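Local atomic coordinates of mitogen-activated protein kinase, putative (Map kinase-like protein) (Leishmania major, PDB entry 3PG1), a protein that probably binds ATP and transfers its phosphate to serine or threonine residues of other proteins, as a MAP kinase of the parasite. Residues Glu45-Thr57 against Ala105-Arg117. Sequence-based numbering, arbitrary orientation.
Sequences EGIPVAIKRVFNT and AMHKLYLVTELMR
Lys108 lays its aliphatic end across one face of the Phe55 ring, with CE 3.7 Å from the ring centroid in a CH-pi contact. Its NZ, 4.5 Å from the Phe55 centroid, adds a cation-pi contact. Asn56 OD1 sits over the opposite face, toward the rim, while His107 O meets the ring edge in its plane. With CG anti to the backbone N (chi1 176°), the Phe55 side chain runs alongside that of Lys108, a ring face under CE. A water donates to both Phe55 O and His107 O, bridging the backbones where the strand pairing ends. Next along, Arg53 CG lies 3.7 Å from Tyr110 CE1, the guanidinium and phenol planes being 67° apart; Glu16 OE1 of helix 7-19 makes a salt bridge with Arg53 NE and a hydrogen bond with Tyr110 OH.

Strands 48-54 and 108-114 are antiparallel neighbours in the five-stranded sheet of the kinase N-lobe. Ala50, Lys52 and Val54 form hydrogen-bonded pairs with Thr113, Leu111 and Leu109; Val54 N to Leu109 O measures 2.7 Å. On the face with these residues, Leu109 and Leu111 pack against helix 70-85. Lys52 corresponds to the VAIK lysine of protein kinases, but its ion pair with Glu79 is long and weak. Lys108 NZ and Arg53 NH2 are 4.7 Å apart; the Phe55 face beneath the lysine and the Glu16 carboxylate paired with the arginine probably offset their repulsion.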
loop_
_atom_site.group_PDB
_atom_site.type_symbol
_atom_site.label_atom_id
_atom_site.label_comp_id
_atom_site.label_asym_id
_atom_site.label_seq_id
_atom_site.Cartn_x
_atom_site.Cartn_y
_atom_site.Cartn_z
ATOM N N GLU A 45 -19.145 15.139 13.234
ATOM C CA GLU A 45 -19.539 14.092 14.187
ATOM C C GLU A 45 -18.438 13.699 15.199
ATOM O O GLU A 45 -18.628 12.752 15.972
ATOM C CB GLU A 45 -20.057 12.850 13.433
ATOM N N GLY A 46 -17.317 14.425 15.191
ATOM C CA GLY A 46 -16.200 14.167 16.096
ATOM C C GLY A 46 -15.141 13.208 15.576
ATOM O O GLY A 46 -14.064 13.116 16.173
ATOM N N ILE A 47 -15.427 12.476 14.470
ATOM C CA ILE A 47 -14.488 11.512 13.877
ATOM C C ILE A 47 -13.227 12.181 13.272
ATOM O O ILE A 47 -13.351 13.042 12.393
ATOM C CB ILE A 47 -15.181 10.540 12.888
ATOM N N PRO A 48 -12.012 11.794 13.748
ATOM C CA PRO A 48 -10.772 12.406 13.222
ATOM C C PRO A 48 -10.516 12.114 11.748
ATOM O O PRO A 48 -10.663 10.964 11.289
ATOM C CB PRO A 48 -9.668 11.808 14.107
ATOM C CG PRO A 48 -10.385 11.279 15.332
ATOM C CD PRO A 48 -11.708 10.809 14.808
ATOM N N VAL A 49 -10.149 13.171 11.004
ATOM C CA VAL A 49 -9.871 13.100 9.566
ATOM C C VAL A 49 -8.528 13.715 9.210
ATOM O O VAL A 49 -8.002 14.559 9.941
ATOM C CB VAL A 49 -11.013 13.680 8.667
ATOM C CG1 VAL A 49 -12.282 12.826 8.730
ATOM C CG2 VAL A 49 -11.319 15.148 8.992
ATOM N N ALA A 50 -7.968 13.257 8.086
ATOM C CA ALA A 50 -6.746 13.775 7.505
ATOM C C ALA A 50 -7.227 14.567 6.283
ATOM O O ALA A 50 -7.949 14.035 5.430
ATOM C CB ALA A 50 -5.832 12.624 7.079
ATOM N N ILE A 51 -6.909 15.860 6.243
ATOM C CA ILE A 51 -7.341 16.702 5.125
ATOM C C ILE A 51 -6.149 17.135 4.277
ATOM O O ILE A 51 -5.327 17.962 4.708
ATOM C CB ILE A 51 -8.256 17.878 5.548
ATOM C CG1 ILE A 51 -9.491 17.371 6.358
ATOM C CG2 ILE A 51 -8.687 18.686 4.312
ATOM C CD1 ILE A 51 -10.062 18.384 7.378
ATOM N N LYS A 52 -6.069 16.559 3.064
ATOM C CA LYS A 52 -5.030 16.850 2.085
ATOM C C LYS A 52 -5.506 17.943 1.138
ATOM O O LYS A 52 -6.618 17.872 0.606
ATOM C CB LYS A 52 -4.630 15.579 1.310
ATOM C CG LYS A 52 -3.375 15.750 0.449
ATOM C CD LYS A 52 -3.041 14.460 -0.286
ATOM C CE LYS A 52 -2.078 14.658 -1.431
ATOM N NZ LYS A 52 -1.847 13.390 -2.183
ATOM N N ARG A 53 -4.655 18.957 0.943
ATOM C CA ARG A 53 -4.900 20.112 0.082
ATOM C C ARG A 53 -3.875 20.085 -1.058
ATOM O O ARG A 53 -2.681 20.221 -0.809
ATOM C CB ARG A 53 -4.784 21.408 0.916
ATOM C CG ARG A 53 -5.097 22.710 0.188
ATOM C CD ARG A 53 -4.574 23.862 1.020
ATOM N NE ARG A 53 -4.745 25.170 0.386
ATOM C CZ ARG A 53 -3.770 25.855 -0.208
ATOM N NH1 ARG A 53 -2.547 25.343 -0.292
ATOM N NH2 ARG A 53 -4.012 27.055 -0.722
ATOM N N VAL A 54 -4.353 19.880 -2.293
ATOM C CA VAL A 54 -3.549 19.812 -3.516
ATOM C C VAL A 54 -3.732 21.153 -4.246
ATOM O O VAL A 54 -4.842 21.466 -4.697
ATOM C CB VAL A 54 -3.961 18.606 -4.410
ATOM C CG1 VAL A 54 -3.173 18.585 -5.716
ATOM C CG2 VAL A 54 -3.828 17.269 -3.668
ATOM N N PHE A 55 -2.649 21.950 -4.335
ATOM C CA PHE A 55 -2.681 23.250 -4.999
ATOM C C PHE A 55 -1.471 23.464 -5.934
ATOM O O PHE A 55 -1.586 23.233 -7.144
ATOM C CB PHE A 55 -2.879 24.396 -3.977
ATOM C CG PHE A 55 -2.829 25.818 -4.506
ATOM C CD1 PHE A 55 -3.534 26.182 -5.650
ATOM C CD2 PHE A 55 -2.131 26.808 -3.819
ATOM C CE1 PHE A 55 -3.502 27.498 -6.123
ATOM C CE2 PHE A 55 -2.107 28.124 -4.288
ATOM C CZ PHE A 55 -2.798 28.462 -5.433
ATOM N N ASN A 56 -0.324 23.886 -5.374
ATOM C CA ASN A 56 0.878 24.172 -6.148
ATOM C C ASN A 56 2.103 23.316 -5.807
ATOM O O ASN A 56 2.092 22.526 -4.855
ATOM C CB ASN A 56 1.199 25.671 -6.092
ATOM C CG ASN A 56 0.216 26.547 -6.838
ATOM O OD1 ASN A 56 -0.644 26.077 -7.593
ATOM N ND2 ASN A 56 0.323 27.850 -6.648
ATOM N N THR A 57 3.148 23.470 -6.632
ATOM C CA THR A 57 4.449 22.809 -6.528
ATOM C C THR A 57 5.490 23.632 -7.295
ATOM O O THR A 57 5.122 24.415 -8.174
ATOM C CB THR A 57 4.377 21.341 -7.021
ATOM O OG1 THR A 57 5.625 20.703 -6.752
ATOM C CG2 THR A 57 4.024 21.220 -8.514
ATOM N N ALA A 105 -5.112 29.261 -13.522
ATOM C CA ALA A 105 -4.332 28.211 -12.847
ATOM C C ALA A 105 -4.320 28.353 -11.305
ATOM O O ALA A 105 -3.260 28.345 -10.671
ATOM C CB ALA A 105 -2.916 28.148 -13.415
ATOM N N MET A 106 -5.523 28.518 -10.721
ATOM C CA MET A 106 -5.742 28.668 -9.275
ATOM C C MET A 106 -6.646 27.517 -8.745
ATOM O O MET A 106 -7.364 27.678 -7.750
ATOM C CB MET A 106 -6.344 30.055 -8.957
ATOM C CG MET A 106 -5.438 31.232 -9.301
ATOM S SD MET A 106 -4.112 31.525 -8.100
ATOM C CE MET A 106 -4.989 32.545 -6.906
ATOM N N HIS A 107 -6.580 26.353 -9.416
ATOM C CA HIS A 107 -7.365 25.159 -9.086
ATOM C C HIS A 107 -6.833 24.439 -7.855
ATOM O O HIS A 107 -5.620 24.212 -7.741
ATOM C CB HIS A 107 -7.458 24.200 -10.288
ATOM C CG HIS A 107 -7.656 24.884 -11.609
ATOM N ND1 HIS A 107 -6.678 24.858 -12.589
ATOM C CD2 HIS A 107 -8.705 25.608 -12.062
ATOM C CE1 HIS A 107 -7.165 25.559 -13.601
ATOM N NE2 HIS A 107 -8.378 26.040 -13.325
ATOM N N LYS A 108 -7.757 24.078 -6.934
ATOM C CA LYS A 108 -7.463 23.363 -5.685
ATOM C C LYS A 108 -8.283 22.078 -5.558
ATOM O O LYS A 108 -9.440 22.027 -5.982
ATOM C CB LYS A 108 -7.697 24.262 -4.453
ATOM C CG LYS A 108 -6.608 25.307 -4.238
ATOM C CD LYS A 108 -7.045 26.438 -3.332
ATOM C CE LYS A 108 -6.142 27.644 -3.457
ATOM N NZ LYS A 108 -6.852 28.798 -4.068
ATOM N N LEU A 109 -7.677 21.051 -4.955
ATOM C CA LEU A 109 -8.306 19.756 -4.707
ATOM C C LEU A 109 -8.109 19.374 -3.246
ATOM O O LEU A 109 -7.012 19.514 -2.691
ATOM C CB LEU A 109 -7.797 18.674 -5.686
ATOM C CG LEU A 109 -7.985 17.179 -5.330
ATOM C CD1 LEU A 109 -9.450 16.763 -5.333
ATOM C CD2 LEU A 109 -7.238 16.305 -6.288
ATOM N N TYR A 110 -9.200 18.941 -2.618
ATOM C CA TYR A 110 -9.210 18.564 -1.212
ATOM C C TYR A 110 -9.602 17.123 -1.088
ATOM O O TYR A 110 -10.573 16.664 -1.707
ATOM C CB TYR A 110 -10.145 19.463 -0.394
ATOM C CG TYR A 110 -9.883 20.942 -0.583
ATOM C CD1 TYR A 110 -9.071 21.646 0.300
ATOM C CD2 TYR A 110 -10.436 21.635 -1.658
ATOM C CE1 TYR A 110 -8.822 23.008 0.127
ATOM C CE2 TYR A 110 -10.163 22.987 -1.864
ATOM C CZ TYR A 110 -9.369 23.675 -0.959
ATOM O OH TYR A 110 -9.096 25.006 -1.168
ATOM N N LEU A 111 -8.814 16.407 -0.295
ATOM C CA LEU A 111 -8.973 14.991 -0.070
ATOM C C LEU A 111 -9.082 14.691 1.386
ATOM O O LEU A 111 -8.207 15.045 2.179
ATOM C CB LEU A 111 -7.791 14.252 -0.690
ATOM C CG LEU A 111 -7.694 14.418 -2.192
ATOM C CD1 LEU A 111 -6.310 14.041 -2.692
ATOM C CD2 LEU A 111 -8.824 13.660 -2.890
ATOM N N VAL A 112 -10.175 14.047 1.743
ATOM C CA VAL A 112 -10.454 13.706 3.125
ATOM C C VAL A 112 -10.488 12.184 3.310
ATOM O O VAL A 112 -11.206 11.462 2.585
ATOM C CB VAL A 112 -11.753 14.383 3.626
ATOM C CG1 VAL A 112 -11.862 14.296 5.142
ATOM C CG2 VAL A 112 -11.842 15.841 3.166
ATOM N N THR A 113 -9.689 11.708 4.278
ATOM C CA THR A 113 -9.636 10.288 4.652
ATOM C C THR A 113 -9.701 10.224 6.172
ATOM O O THR A 113 -9.384 11.214 6.826
ATOM C CB THR A 113 -8.393 9.585 4.053
ATOM O OG1 THR A 113 -7.197 10.273 4.435
ATOM C CG2 THR A 113 -8.460 9.453 2.526
ATOM N N GLU A 114 -10.150 9.100 6.734
ATOM C CA GLU A 114 -10.230 8.921 8.177
ATOM C C GLU A 114 -8.801 8.893 8.718
ATOM O O GLU A 114 -7.960 8.199 8.159
ATOM C CB GLU A 114 -10.973 7.607 8.527
ATOM C CG GLU A 114 -11.361 7.508 10.001
ATOM C CD GLU A 114 -11.789 6.145 10.518
ATOM O OE1 GLU A 114 -11.561 5.873 11.720
ATOM O OE2 GLU A 114 -12.348 5.344 9.733
ATOM N N LEU A 115 -8.520 9.641 9.783
ATOM C CA LEU A 115 -7.181 9.614 10.368
ATOM C C LEU A 115 -7.135 8.396 11.298
ATOM O O LEU A 115 -7.908 8.319 12.262
ATOM C CB LEU A 115 -6.901 10.912 11.136
ATOM C CG LEU A 115 -5.464 11.134 11.621
ATOM C CD1 LEU A 115 -4.561 11.617 10.484
ATOM C CD2 LEU A 115 -5.443 12.161 12.728
ATOM N N MET A 116 -6.293 7.412 10.956
ATOM C CA MET A 116 -6.178 6.195 11.746
ATOM C C MET A 116 -5.337 6.385 13.011
ATOM O O MET A 116 -4.481 7.277 13.053
ATOM C CB MET A 116 -5.673 5.036 10.878
ATOM C CG MET A 116 -6.597 4.736 9.721
ATOM S SD MET A 116 -8.229 4.238 10.303
ATOM C CE MET A 116 -9.110 4.335 8.837
ATOM N N ARG A 117 -5.603 5.572 14.046
ATOM C CA ARG A 117 -4.890 5.654 15.326
ATOM C C ARG A 117 -3.381 5.460 15.156
ATOM O O ARG A 117 -2.604 6.276 15.625
ATOM C CB ARG A 117 -5.459 4.622 16.321
ATOM C CG ARG A 117 -4.887 4.743 17.740
ATOM C CD ARG A 117 -5.421 3.684 18.694
ATOM N NE ARG A 117 -5.232 2.312 18.206
ATOM C CZ ARG A 117 -4.142 1.576 18.408
ATOM N NH1 ARG A 117 -3.106 2.074 19.076
ATOM N NH2 ARG A 117 -4.075 0.339 17.935
HETATM O O HOH W 1 -3.759 21.979 -7.993
#